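Local structure of peptidase M42 (Thaumarchaeota archaeon SCGC AB-539-E09, 5DS0) at residues M14-P19 / D180-A185; V173-A178 / V328-L333; L236-A241 / I319-I324; A252-G257 / P289-Q294; G261-D266 / S293-G298. The protein probably removes N-terminal residues from peptides as a two-metal M42-family aminopeptidase that assembles into a twelve-subunit TET particle. One frame throughout, in Å; residues are numbered along the deposited sequence.

In the fold
Contacts 1 and 3 carry ligands of the cobalt pair; the others hold none. Contact 1 joins the end of helix 2-15 to the start of helix 179-197, and its centre lies about 13 Å from that of contact 3. Contacts 2 and 3, centres about 9 Å apart, are neighbouring strand pairs of the large mixed sheet, linked through strands 314-322 and 329-332. Contacts 4 and 5 share strand 291-295 and face a third subunit; contacts 2, 3 and 4 meet a second one. Along the chain, contact 1 alternates with contact 2, which encloses contact 3, and contact 3 encloses contacts 4 and 5. The sheet thus connects the metal-binding residues to two subunit interfaces.

Contact 1: M14-P19 / D180-A185; sequences MEAFGP and DDRIGA. With CO (cobalt (II) ion), chain U; CO (cobalt (II) ion), chain T.
The two-cobalt site of this M42 peptidase stands at the start of helix 179-197, and the contact joins that helix to the chain leaving helix 2-15. Asp180, with CG anti to the backbone N, bridges the metals: OD1 binds one cobalt at 2.0 Å, together with His66 and Glu237, and OD2 binds the other at 1.9 Å, together with Glu215 and His325. A cis peptide follows, leading into Asp181. One residue further on, Arg182 sends an extended chain away from the metals toward the 14-19 segment. Its guanidinium presents an edge to the turning backbone, and NH1 donates to Ala16 O at 3.0 Å with an N-H...O angle of 151°. The acceptor lies near the guanidinium plane, but NH1 sits above the carbonyl plane of Ala16. NH1 also bonds to Leu13 O, NE to Thr67 O, and NH2 forms a salt bridge with Glu69, so the group is gripped on several sides; Gly18 O is 2.9 Å from NH2. A side chain on Gly18 would run into that nitrogen. Selenomethionine Met14, bent at chi2 and chi3, slides past Arg182 in the opposite direction, bringing SE to 3.7 Å from Arg182 CB and CE to 4.2 Å from Ile183 CD1. An alanine in place of Arg182 would probably loosen the 14-19 turn from the metal-bearing helix, since the guanidinium bonds would go. Helix 24-34 packs on Ala16 and Arg182, strand 158-161 on Phe17 and Pro19, and strand 232-240 on Asp180 and Ile183.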
# COMPACT_ATOMS: atom_id res chain seq x y z
N MSE C 14 37.13 24.42 19.01
CA MSE C 14 35.73 24.18 18.66
C MSE C 14 35.18 25.25 17.76
O MSE C 14 34.18 25.02 17.08
CB MSE C 14 34.84 24.11 19.90
CG MSE C 14 35.22 23.06 20.94
SE MSE C 14 35.93 21.38 20.19
CE MSE C 14 37.25 20.99 21.59
N GLU C 15 35.78 26.45 17.77
CA GLU C 15 35.30 27.53 16.92
C GLU C 15 36.04 27.65 15.60
O GLU C 15 35.61 28.35 14.71
CB GLU C 15 35.34 28.86 17.68
CG GLU C 15 34.23 29.00 18.72
CD GLU C 15 34.17 30.38 19.34
OE1 GLU C 15 35.13 31.16 19.13
OE2 GLU C 15 33.17 30.69 20.04
N ALA C 16 37.16 26.94 15.47
CA ALA C 16 37.97 26.96 14.25
C ALA C 16 37.26 26.37 13.06
O ALA C 16 36.39 25.51 13.19
CB ALA C 16 39.27 26.22 14.47
N PHE C 17 37.68 26.80 11.88
CA PHE C 17 37.20 26.27 10.62
C PHE C 17 38.05 25.07 10.20
O PHE C 17 39.25 25.24 9.95
CB PHE C 17 37.29 27.37 9.56
CG PHE C 17 36.65 27.02 8.25
CD1 PHE C 17 37.31 26.20 7.34
CD2 PHE C 17 35.42 27.54 7.91
CE1 PHE C 17 36.75 25.89 6.13
CE2 PHE C 17 34.84 27.23 6.69
CZ PHE C 17 35.51 26.40 5.80
N GLY C 18 37.46 23.88 10.10
CA GLY C 18 38.22 22.72 9.64
C GLY C 18 37.45 21.46 9.29
O GLY C 18 37.58 20.45 9.98
N PRO C 19 36.68 21.48 8.19
CA PRO C 19 35.96 20.29 7.75
C PRO C 19 36.90 19.31 7.07
O PRO C 19 38.02 19.69 6.74
CB PRO C 19 34.95 20.84 6.75
CG PRO C 19 35.60 22.07 6.21
CD PRO C 19 36.54 22.60 7.25
N ASP C 180 33.64 16.17 18.20
CA ASP C 180 34.11 15.03 17.45
C ASP C 180 35.00 15.56 16.35
O ASP C 180 34.48 16.06 15.35
CB ASP C 180 32.90 14.30 16.86
CG ASP C 180 33.28 13.10 16.02
OD1 ASP C 180 34.45 12.64 16.07
OD2 ASP C 180 32.38 12.60 15.30
N ASP C 181 36.33 15.46 16.47
CA ASP C 181 37.03 14.84 17.58
C ASP C 181 38.15 15.75 18.10
O ASP C 181 39.24 15.31 18.45
CB ASP C 181 37.57 13.49 17.14
CG ASP C 181 38.19 12.68 18.28
OD1 ASP C 181 37.88 12.93 19.47
OD2 ASP C 181 38.98 11.77 17.96
N ARG C 182 37.85 17.05 18.17
CA ARG C 182 38.82 18.02 18.66
C ARG C 182 38.96 17.90 20.16
O ARG C 182 40.02 18.22 20.70
CB ARG C 182 38.45 19.43 18.22
CG ARG C 182 38.73 19.64 16.74
CD ARG C 182 38.20 20.94 16.18
NE ARG C 182 38.08 20.88 14.73
CZ ARG C 182 37.49 21.80 13.97
NH1 ARG C 182 36.98 22.90 14.51
NH2 ARG C 182 37.40 21.62 12.66
N ILE C 183 37.93 17.37 20.82
CA ILE C 183 38.05 17.10 22.24
C ILE C 183 39.07 15.98 22.46
O ILE C 183 39.81 16.02 23.44
CB ILE C 183 36.71 16.76 22.91
CG1 ILE C 183 36.82 16.91 24.42
CG2 ILE C 183 36.27 15.35 22.59
CD1 ILE C 183 37.06 18.34 24.90
N GLY C 184 39.12 15.01 21.56
CA GLY C 184 40.15 13.97 21.62
C GLY C 184 41.55 14.52 21.38
O GLY C 184 42.50 14.15 22.07
N ALA C 185 41.67 15.44 20.42
CA ALA C 185 42.92 16.13 20.18
C ALA C 185 43.30 16.97 21.38
O ALA C 185 44.45 17.03 21.77
CB ALA C 185 42.79 17.01 18.96
CO CO U . 32.52 11.50 13.80
CO CO T . 35.04 10.96 15.18

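Contact 2: V173-A178 / V328-L333; sequences VAMGKA and VGLLSL
Leu331 O is gripped twice by the facing strand. Ala174 N donates to Leu331 O at 2.9 Å, nearly along the C=O axis, and the CA of Val173 adds a CA-H...O contact at 3.4 Å. Ala174 O is held in the same fashion, by Leu331 N at 3.1 Å and by the CA of Leu330. Further along, Gly176 and Gly329 exchange a second reciprocal pair of bonds, the shorter from Gly329 N to Gly176 O at 2.8 Å. Strands 173-176 and 329-332 therefore form an antiparallel ladder within the large mixed sheet of the catalytic domain, with Ala174-Leu331 and Gly176-Gly329 as its hydrogen-bonded pairs. On the face carrying Val173, Met175 and Leu330, the fully extended selenomethionine lies alongside Leu330, both pointing the same way, and its CG meets Leu330 CD2 at 3.6 Å. Val328 crosses it obliquely: CG2, anti to the backbone N, touches Met175 CG at 3.5 Å. Arg100 and Asp139 of a second subunit pack on Met175 and Leu330, and its Gly98 on Val328. On the other face, Ala174 CB rests against Leu331 CD1 at 4.0 Å and Leu333 CD2, with Phe179 of helix 179-197 beneath.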
# COMPACT_ATOMS: atom_id res chain seq x y z
N VAL C 173 29.57 21.88 31.82
CA VAL C 173 29.24 21.30 30.51
C VAL C 173 29.55 22.23 29.36
O VAL C 173 29.10 23.37 29.34
CB VAL C 173 27.74 20.98 30.42
CG1 VAL C 173 27.37 20.54 29.02
CG2 VAL C 173 27.36 19.91 31.44
N ALA C 174 30.32 21.74 28.40
CA ALA C 174 30.75 22.54 27.26
C ALA C 174 29.76 22.40 26.12
O ALA C 174 29.25 21.31 25.87
CB ALA C 174 32.13 22.08 26.81
N MSE C 175 29.52 23.50 25.42
CA MSE C 175 28.53 23.53 24.34
C MSE C 175 29.15 24.14 23.11
O MSE C 175 29.72 25.22 23.18
CB MSE C 175 27.36 24.38 24.76
CG MSE C 175 26.23 24.40 23.73
SE MSE C 175 24.71 25.40 24.53
CE MSE C 175 23.38 25.43 23.09
N GLY C 176 29.04 23.44 21.99
CA GLY C 176 29.59 23.90 20.73
C GLY C 176 29.71 22.79 19.72
O GLY C 176 29.13 21.72 19.87
N LYS C 177 30.41 23.08 18.63
CA LYS C 177 30.53 22.11 17.53
C LYS C 177 31.89 21.46 17.56
O LYS C 177 32.76 21.82 18.34
CB LYS C 177 30.34 22.81 16.18
CG LYS C 177 31.51 23.69 15.77
CD LYS C 177 31.29 24.29 14.39
CE LYS C 177 32.33 25.34 14.06
NZ LYS C 177 33.60 24.71 13.62
N ALA C 178 32.04 20.46 16.70
CA ALA C 178 33.33 19.82 16.44
C ALA C 178 33.97 19.11 17.62
O ALA C 178 35.16 18.78 17.56
CB ALA C 178 34.28 20.84 15.84
N VAL C 328 25.50 21.59 17.15
CA VAL C 328 25.83 21.86 18.53
C VAL C 328 25.67 20.62 19.38
O VAL C 328 24.68 19.91 19.31
CB VAL C 328 25.01 23.07 19.06
CG1 VAL C 328 23.52 22.88 18.85
CG2 VAL C 328 25.31 23.34 20.52
N GLY C 329 26.69 20.36 20.19
CA GLY C 329 26.72 19.18 21.04
C GLY C 329 27.09 19.58 22.45
O GLY C 329 27.43 20.73 22.68
N LEU C 330 27.03 18.63 23.38
CA LEU C 330 27.39 18.89 24.77
C LEU C 330 28.30 17.80 25.29
O LEU C 330 28.10 16.64 24.97
CB LEU C 330 26.14 18.91 25.64
CG LEU C 330 25.06 19.89 25.22
CD1 LEU C 330 23.77 19.59 25.95
CD2 LEU C 330 25.51 21.31 25.52
N LEU C 331 29.29 18.18 26.09
CA LEU C 331 30.07 17.18 26.82
C LEU C 331 30.47 17.69 28.20
O LEU C 331 30.40 18.88 28.46
CB LEU C 331 31.30 16.73 26.01
CG LEU C 331 32.34 17.74 25.56
CD1 LEU C 331 33.20 18.23 26.71
CD2 LEU C 331 33.24 17.11 24.52
N SER C 332 30.89 16.76 29.06
CA SER C 332 31.27 17.07 30.45
C SER C 332 32.76 17.39 30.57
O SER C 332 33.60 16.62 30.14
CB SER C 332 30.93 15.89 31.34
OG SER C 332 31.61 15.97 32.58
N LEU C 333 33.09 18.53 31.17
CA LEU C 333 34.48 18.90 31.41
C LEU C 333 35.15 17.98 32.41
O LEU C 333 36.36 17.78 32.36
CB LEU C 333 34.60 20.34 31.89
CG LEU C 333 34.16 21.35 30.85
CD1 LEU C 333 34.22 22.74 31.44
CD2 LEU C 333 35.02 21.27 29.59

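Contact 3: L236-A241 / I319-I324; sequences LEVDIA and IPTRHI. With CO (cobalt (II) ion), chain T.
Val238 projects from strand 232-240 over the neighbouring strand 314-322. Val238 CB lies 3.7 Å from Ile319 O, and Val238 CG1, anti to the carbonyl carbon, comes within 3.4 Å of Thr321 OG1 as the two side chains cross obliquely. Val238 CG2, in the crowded position between the backbone N and the carbonyl carbon, meets Ile324 CG2 tip to tip at 3.9 Å. Ile324 curls back after the strand, and its CD1 also touches Ile240 CG1, the two chains crossing nearly perpendicular. Beneath this apolar patch, the parallel strands exchange four backbone bonds, with Ile319 N on Glu237 O, Asp239 N on Ile319 O, Thr321 N on Asp239 O and Ala241 N on Thr321 O. Ile319 O accepts twice, since Thr321 OG1 donates to it as well, at 3.0 Å, which fixes the rotation of the threonine. Strand 232-240 also places Glu237, whose carboxylate grips one cobalt with both oxygens, OE2 at 2.2 Å and OE1 at 2.5 Å; Asp180 and His66 bind the same ion. On the outer side, Arg322 makes a salt bridge to Asp139 of a second subunit, and His323 a hydrogen bond to that same aspartate. Val238 N donates to Glu237 OE1 at 3.1 Å with an angle of 158°, using the anti lone pair that points away from the other oxygen. A backbone N-H thus steadies a metal-bound carboxylate from behind, and together with the cobalt it would be expected to favour the charged form of Glu237.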
# COMPACT_ATOMS: atom_id res chain seq x y z
N LEU C 236 41.54 8.37 20.74
CA LEU C 236 40.60 9.17 21.53
C LEU C 236 39.50 9.66 20.63
O LEU C 236 39.76 10.23 19.59
CB LEU C 236 41.32 10.35 22.13
CG LEU C 236 42.40 9.87 23.08
CD1 LEU C 236 43.54 10.86 23.25
CD2 LEU C 236 41.78 9.56 24.41
N GLU C 237 38.27 9.38 21.02
CA GLU C 237 37.11 9.70 20.21
C GLU C 237 35.99 10.17 21.13
O GLU C 237 36.17 10.24 22.35
CB GLU C 237 36.63 8.48 19.42
CG GLU C 237 36.97 8.46 17.93
CD GLU C 237 36.29 9.53 17.06
OE1 GLU C 237 35.49 10.35 17.52
OE2 GLU C 237 36.57 9.52 15.84
N VAL C 238 34.86 10.51 20.53
CA VAL C 238 33.66 10.76 21.27
C VAL C 238 32.82 9.49 21.25
O VAL C 238 33.01 8.63 20.41
CB VAL C 238 32.87 11.93 20.68
CG1 VAL C 238 33.64 13.21 20.84
CG2 VAL C 238 32.53 11.67 19.22
N ASP C 239 31.91 9.38 22.20
CA ASP C 239 30.95 8.29 22.26
C ASP C 239 29.59 8.93 22.18
O ASP C 239 29.39 10.02 22.72
CB ASP C 239 31.08 7.53 23.59
CG ASP C 239 31.05 6.02 23.43
OD1 ASP C 239 30.26 5.51 22.60
OD2 ASP C 239 31.83 5.34 24.16
N ILE C 240 28.67 8.29 21.48
CA ILE C 240 27.31 8.78 21.43
C ILE C 240 26.74 8.53 22.81
O ILE C 240 26.71 7.40 23.27
CB ILE C 240 26.46 8.07 20.37
CG1 ILE C 240 26.98 8.36 18.95
CG2 ILE C 240 25.02 8.52 20.49
CD1 ILE C 240 27.71 7.20 18.29
N ALA C 241 26.30 9.59 23.48
CA ALA C 241 25.81 9.47 24.84
C ALA C 241 24.32 9.25 24.85
O ALA C 241 23.55 10.08 24.33
CB ALA C 241 26.15 10.72 25.62
N ILE C 319 35.11 10.21 25.16
CA ILE C 319 34.36 11.15 25.98
C ILE C 319 32.90 11.16 25.54
O ILE C 319 32.60 11.51 24.39
CB ILE C 319 34.91 12.58 25.90
CG1 ILE C 319 36.31 12.65 26.52
CG2 ILE C 319 34.00 13.54 26.63
CD1 ILE C 319 37.41 12.46 25.52
N PRO C 320 31.98 10.77 26.43
CA PRO C 320 30.58 10.79 26.05
C PRO C 320 30.13 12.19 25.70
O PRO C 320 30.37 13.12 26.48
CB PRO C 320 29.86 10.28 27.29
CG PRO C 320 30.88 9.52 28.05
CD PRO C 320 32.19 10.19 27.77
N THR C 321 29.51 12.31 24.53
CA THR C 321 29.12 13.59 23.94
C THR C 321 27.70 13.45 23.41
O THR C 321 27.37 12.46 22.81
CB THR C 321 30.05 13.94 22.77
OG1 THR C 321 31.41 13.98 23.23
CG2 THR C 321 29.69 15.28 22.15
N ARG C 322 26.87 14.45 23.68
CA ARG C 322 25.50 14.45 23.19
C ARG C 322 25.42 15.24 21.90
O ARG C 322 26.05 16.28 21.76
CB ARG C 322 24.58 15.10 24.22
CG ARG C 322 24.57 14.41 25.58
CD ARG C 322 23.57 15.09 26.50
NE ARG C 322 23.43 14.47 27.82
CZ ARG C 322 22.69 14.98 28.81
NH1 ARG C 322 22.00 16.10 28.64
NH2 ARG C 322 22.62 14.36 29.98
N HIS C 323 24.69 14.71 20.93
CA HIS C 323 24.43 15.38 19.66
C HIS C 323 25.66 15.64 18.79
O HIS C 323 25.89 16.77 18.31
CB HIS C 323 23.66 16.69 19.91
CG HIS C 323 22.66 16.59 21.02
ND1 HIS C 323 21.61 15.71 21.00
CD2 HIS C 323 22.58 17.25 22.20
CE1 HIS C 323 20.92 15.83 22.12
NE2 HIS C 323 21.48 16.77 22.86
N ILE C 324 26.44 14.60 18.56
CA ILE C 324 27.57 14.72 17.63
C ILE C 324 27.06 14.75 16.19
O ILE C 324 25.88 14.53 15.95
CB ILE C 324 28.57 13.57 17.80
CG1 ILE C 324 27.92 12.23 17.51
CG2 ILE C 324 29.15 13.59 19.19
CD1 ILE C 324 28.92 11.11 17.27
CO CO T . 35.04 10.96 15.18

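Contact 4: A252-G257 / P289-Q294; sequences ALTKMG and PLQLSQ
The carboxamide of Gln291 meets the 252-257 segment through its polar edge, laying its C=O and N-H against the backbone of Lys255. Gln291 OE1 accepts from Lys255 N at 3.0 Å, with the donor in the carbonyl plane and on a lone pair. Gln291 NE2 returns a bond to Lys255 O at 2.9 Å; that oxygen lies 14° out of the amide plane, and here too the bond uses a lone pair in the plane of the accepting carbonyl. Both N-H...O angles are near 156°, so the two-point pairing is fairly straight. The chain of Gln291 reaches it from the strand with CG anti to its own carbonyl carbon and an extended continuation, before chi3 (68°) turns the amide. NE2 has a further acceptor in Gly259 O. Alongside, Thr254 crosses Gln291 obliquely: its CG2, anti to the carbonyl carbon, sits 3.7 Å from Ser293 CB and 4.1 Å from Gln291 CB. Leu253 lays CD1 against the backbone at Leu292, 3.6 Å from Leu292 O. Ser293 OG bonds to Asp239 OD2, linking this edge of the sheet to strand 232-240, while Gln294 faces a third subunit. The 252-257 segment has no regular strand structure, yet the side-chain amide gives the N-H and C=O of Lys255 the partners that a neighbouring strand would otherwise supply. The backbone of Lys255 is thereby paired through a side chain, while Leu253 and Thr254 pack on the strand at Leu292 and Ser293.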
# COMPACT_ATOMS: atom_id res chain seq x y z
N ALA C 252 23.23 2.50 23.47
CA ALA C 252 24.14 3.60 23.85
C ALA C 252 24.38 3.55 25.35
O ALA C 252 23.66 4.15 26.14
CB ALA C 252 23.57 4.95 23.45
N LEU C 253 25.39 2.80 25.73
CA LEU C 253 25.68 2.54 27.13
C LEU C 253 26.15 3.77 27.91
O LEU C 253 25.90 3.84 29.11
CB LEU C 253 26.73 1.43 27.26
CG LEU C 253 26.22 0.02 26.93
CD1 LEU C 253 27.37 -0.88 26.47
CD2 LEU C 253 25.45 -0.60 28.10
N THR C 254 26.84 4.72 27.26
CA THR C 254 27.53 5.78 28.00
C THR C 254 26.62 6.93 28.37
O THR C 254 25.68 7.24 27.66
CB THR C 254 28.73 6.34 27.24
OG1 THR C 254 28.33 6.78 25.94
CG2 THR C 254 29.79 5.28 27.08
N LYS C 255 26.94 7.54 29.51
CA LYS C 255 26.22 8.69 30.03
C LYS C 255 27.17 9.84 30.27
O LYS C 255 28.28 9.64 30.76
CB LYS C 255 25.51 8.32 31.33
CG LYS C 255 24.51 7.18 31.19
CD LYS C 255 23.67 6.98 32.43
CE LYS C 255 22.48 6.08 32.18
NZ LYS C 255 21.42 6.69 31.32
N MSE C 256 26.75 11.04 29.92
CA MSE C 256 27.59 12.20 30.10
C MSE C 256 27.72 12.43 31.57
O MSE C 256 26.73 12.47 32.30
CB MSE C 256 26.96 13.40 29.41
CG MSE C 256 27.85 14.63 29.48
SE MSE C 256 26.88 16.20 28.78
CE MSE C 256 25.62 16.58 30.24
N GLY C 257 28.96 12.57 32.03
CA GLY C 257 29.25 12.84 33.44
C GLY C 257 29.62 11.65 34.29
O GLY C 257 30.03 11.81 35.42
N PRO C 289 36.64 6.78 37.07
CA PRO C 289 35.44 6.10 36.57
C PRO C 289 35.55 5.82 35.07
O PRO C 289 36.06 6.67 34.32
CB PRO C 289 34.32 7.10 36.86
CG PRO C 289 35.00 8.43 36.87
CD PRO C 289 36.37 8.19 37.43
N LEU C 290 35.10 4.65 34.64
CA LEU C 290 35.29 4.21 33.28
C LEU C 290 34.08 3.43 32.80
O LEU C 290 33.71 2.44 33.43
CB LEU C 290 36.54 3.35 33.21
CG LEU C 290 36.95 2.90 31.81
CD1 LEU C 290 37.45 4.08 30.98
CD2 LEU C 290 38.02 1.83 31.89
N GLN C 291 33.46 3.86 31.71
CA GLN C 291 32.22 3.21 31.24
C GLN C 291 32.50 2.27 30.07
O GLN C 291 33.02 2.68 29.05
CB GLN C 291 31.21 4.26 30.78
CG GLN C 291 30.94 5.37 31.79
CD GLN C 291 29.85 6.31 31.33
OE1 GLN C 291 28.68 5.92 31.26
NE2 GLN C 291 30.22 7.53 30.98
N LEU C 292 32.15 0.99 30.23
CA LEU C 292 32.30 0.06 29.12
C LEU C 292 31.29 0.39 28.06
O LEU C 292 30.11 0.53 28.35
CB LEU C 292 32.13 -1.37 29.60
CG LEU C 292 33.20 -1.87 30.56
CD1 LEU C 292 32.99 -3.35 30.84
CD2 LEU C 292 34.60 -1.64 30.02
N SER C 293 31.77 0.51 26.82
CA SER C 293 30.96 0.98 25.71
C SER C 293 31.09 0.08 24.49
O SER C 293 32.04 -0.68 24.37
CB SER C 293 31.41 2.39 25.33
OG SER C 293 30.94 2.76 24.05
N GLN C 294 30.13 0.18 23.58
CA GLN C 294 30.14 -0.60 22.36
C GLN C 294 29.47 0.20 21.26
O GLN C 294 28.36 0.62 21.45
CB GLN C 294 29.41 -1.92 22.59
CG GLN C 294 30.13 -3.12 22.01
CD GLN C 294 29.56 -4.45 22.49
OE1 GLN C 294 28.64 -4.99 21.88
NE2 GLN C 294 30.12 -4.99 23.58

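Contact 5: G261-D266 / S293-G298; sequences GLVTYD and SQMSGG
Thr264 and Gln294 stand roughly perpendicular, and the threonine hydroxyl joins them. Thr264 OG1, in the crowded position between its own backbone N and carbonyl carbon, donates to Ser293 O at 2.8 Å and accepts from Gln294 NE2 at 3.1 Å, lying close to the amide plane. Ser293 O also takes Thr264 N at 2.8 Å on an almost linear bond (178°). An alanine at Thr264 would probably slacken the corner, because the hydroxyl link between the Ser293 carbonyl and the Gln294 amide would be lost. Gln294 further bonds to Asn86 and Val74 of a third subunit. Strands 261-263 and 291-295 pair in parallel at Val263-Ser293; the chain then turns a corner at Thr264, and a beta bulge shifts the register by one before Asp266 pairs with Met295. Ser293 N on Leu262 O and Met295 N on Tyr265 O complete the backbone bonds. Tyr265 turns its ring edge toward Gln294 CG, which lies 3.5 Å from Tyr265 CB, and the ring and amide planes are 89° apart. Asp266 and selenomethionine Met295 run alongside, pointing the same way, with Met295 CE at 3.7 Å from Asp266 CB. Asp266 OD1 bonds to Ser268 OG, outside both segments.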
# COMPACT_ATOMS: atom_id res chain seq x y z
N GLY C 261 34.77 6.62 28.40
CA GLY C 261 34.35 5.31 27.96
C GLY C 261 35.51 4.51 27.44
O GLY C 261 36.55 5.05 27.08
N LEU C 262 35.33 3.19 27.43
CA LEU C 262 36.28 2.28 26.79
C LEU C 262 35.49 1.41 25.85
O LEU C 262 34.54 0.75 26.23
CB LEU C 262 36.96 1.42 27.84
CG LEU C 262 37.92 0.41 27.26
CD1 LEU C 262 39.15 1.11 26.72
CD2 LEU C 262 38.33 -0.60 28.31
N VAL C 263 35.89 1.43 24.59
CA VAL C 263 35.14 0.73 23.58
C VAL C 263 35.60 -0.72 23.54
O VAL C 263 36.76 -1.00 23.23
CB VAL C 263 35.34 1.37 22.20
CG1 VAL C 263 34.57 0.60 21.13
CG2 VAL C 263 34.90 2.81 22.21
N THR C 264 34.66 -1.62 23.79
CA THR C 264 34.90 -3.05 23.81
C THR C 264 34.65 -3.73 22.47
O THR C 264 35.01 -4.89 22.28
CB THR C 264 33.98 -3.73 24.83
OG1 THR C 264 32.61 -3.46 24.49
CG2 THR C 264 34.25 -3.19 26.22
N TYR C 265 33.96 -3.03 21.56
CA TYR C 265 33.70 -3.52 20.21
C TYR C 265 33.15 -2.40 19.34
O TYR C 265 32.32 -1.64 19.78
CB TYR C 265 32.70 -4.69 20.20
CG TYR C 265 32.21 -4.98 18.81
CD1 TYR C 265 33.03 -5.62 17.90
CD2 TYR C 265 30.95 -4.59 18.38
CE1 TYR C 265 32.61 -5.88 16.61
CE2 TYR C 265 30.52 -4.83 17.08
CZ TYR C 265 31.35 -5.48 16.20
OH TYR C 265 30.97 -5.74 14.92
N ASP C 266 33.64 -2.31 18.11
CA ASP C 266 33.02 -1.45 17.13
C ASP C 266 33.18 -2.06 15.74
O ASP C 266 33.91 -3.04 15.56
CB ASP C 266 33.51 0.02 17.25
CG ASP C 266 34.92 0.26 16.70
OD1 ASP C 266 35.09 0.13 15.48
OD2 ASP C 266 35.86 0.65 17.47
N SER C 293 31.77 0.51 26.82
CA SER C 293 30.96 0.98 25.71
C SER C 293 31.09 0.08 24.49
O SER C 293 32.04 -0.68 24.37
CB SER C 293 31.41 2.39 25.33
OG SER C 293 30.94 2.76 24.05
N GLN C 294 30.13 0.18 23.58
CA GLN C 294 30.14 -0.60 22.36
C GLN C 294 29.47 0.20 21.26
O GLN C 294 28.36 0.62 21.45
CB GLN C 294 29.41 -1.92 22.59
CG GLN C 294 30.13 -3.12 22.01
CD GLN C 294 29.56 -4.45 22.49
OE1 GLN C 294 28.64 -4.99 21.88
NE2 GLN C 294 30.12 -4.99 23.58
N MSE C 295 30.12 0.40 20.12
CA MSE C 295 29.53 1.15 19.01
C MSE C 295 29.24 0.21 17.86
O MSE C 295 30.05 0.06 16.93
CB MSE C 295 30.42 2.31 18.56
CG MSE C 295 31.04 3.07 19.74
SE MSE C 295 32.41 4.39 19.18
CE MSE C 295 33.05 3.69 17.44
N SER C 296 28.10 -0.46 17.95
CA SER C 296 27.61 -1.40 16.91
C SER C 296 27.73 -0.94 15.44
O SER C 296 28.04 -1.75 14.55
CB SER C 296 26.14 -1.72 17.21
OG SER C 296 25.44 -2.06 16.04
N GLY C 297 27.51 0.35 15.18
CA GLY C 297 27.52 0.87 13.81
C GLY C 297 28.32 2.15 13.60
O GLY C 297 27.81 3.12 13.04
N GLY C 298 29.58 2.14 14.02
CA GLY C 298 30.47 3.27 13.78
C GLY C 298 31.90 2.80 13.84
O GLY C 298 32.18 1.71 14.35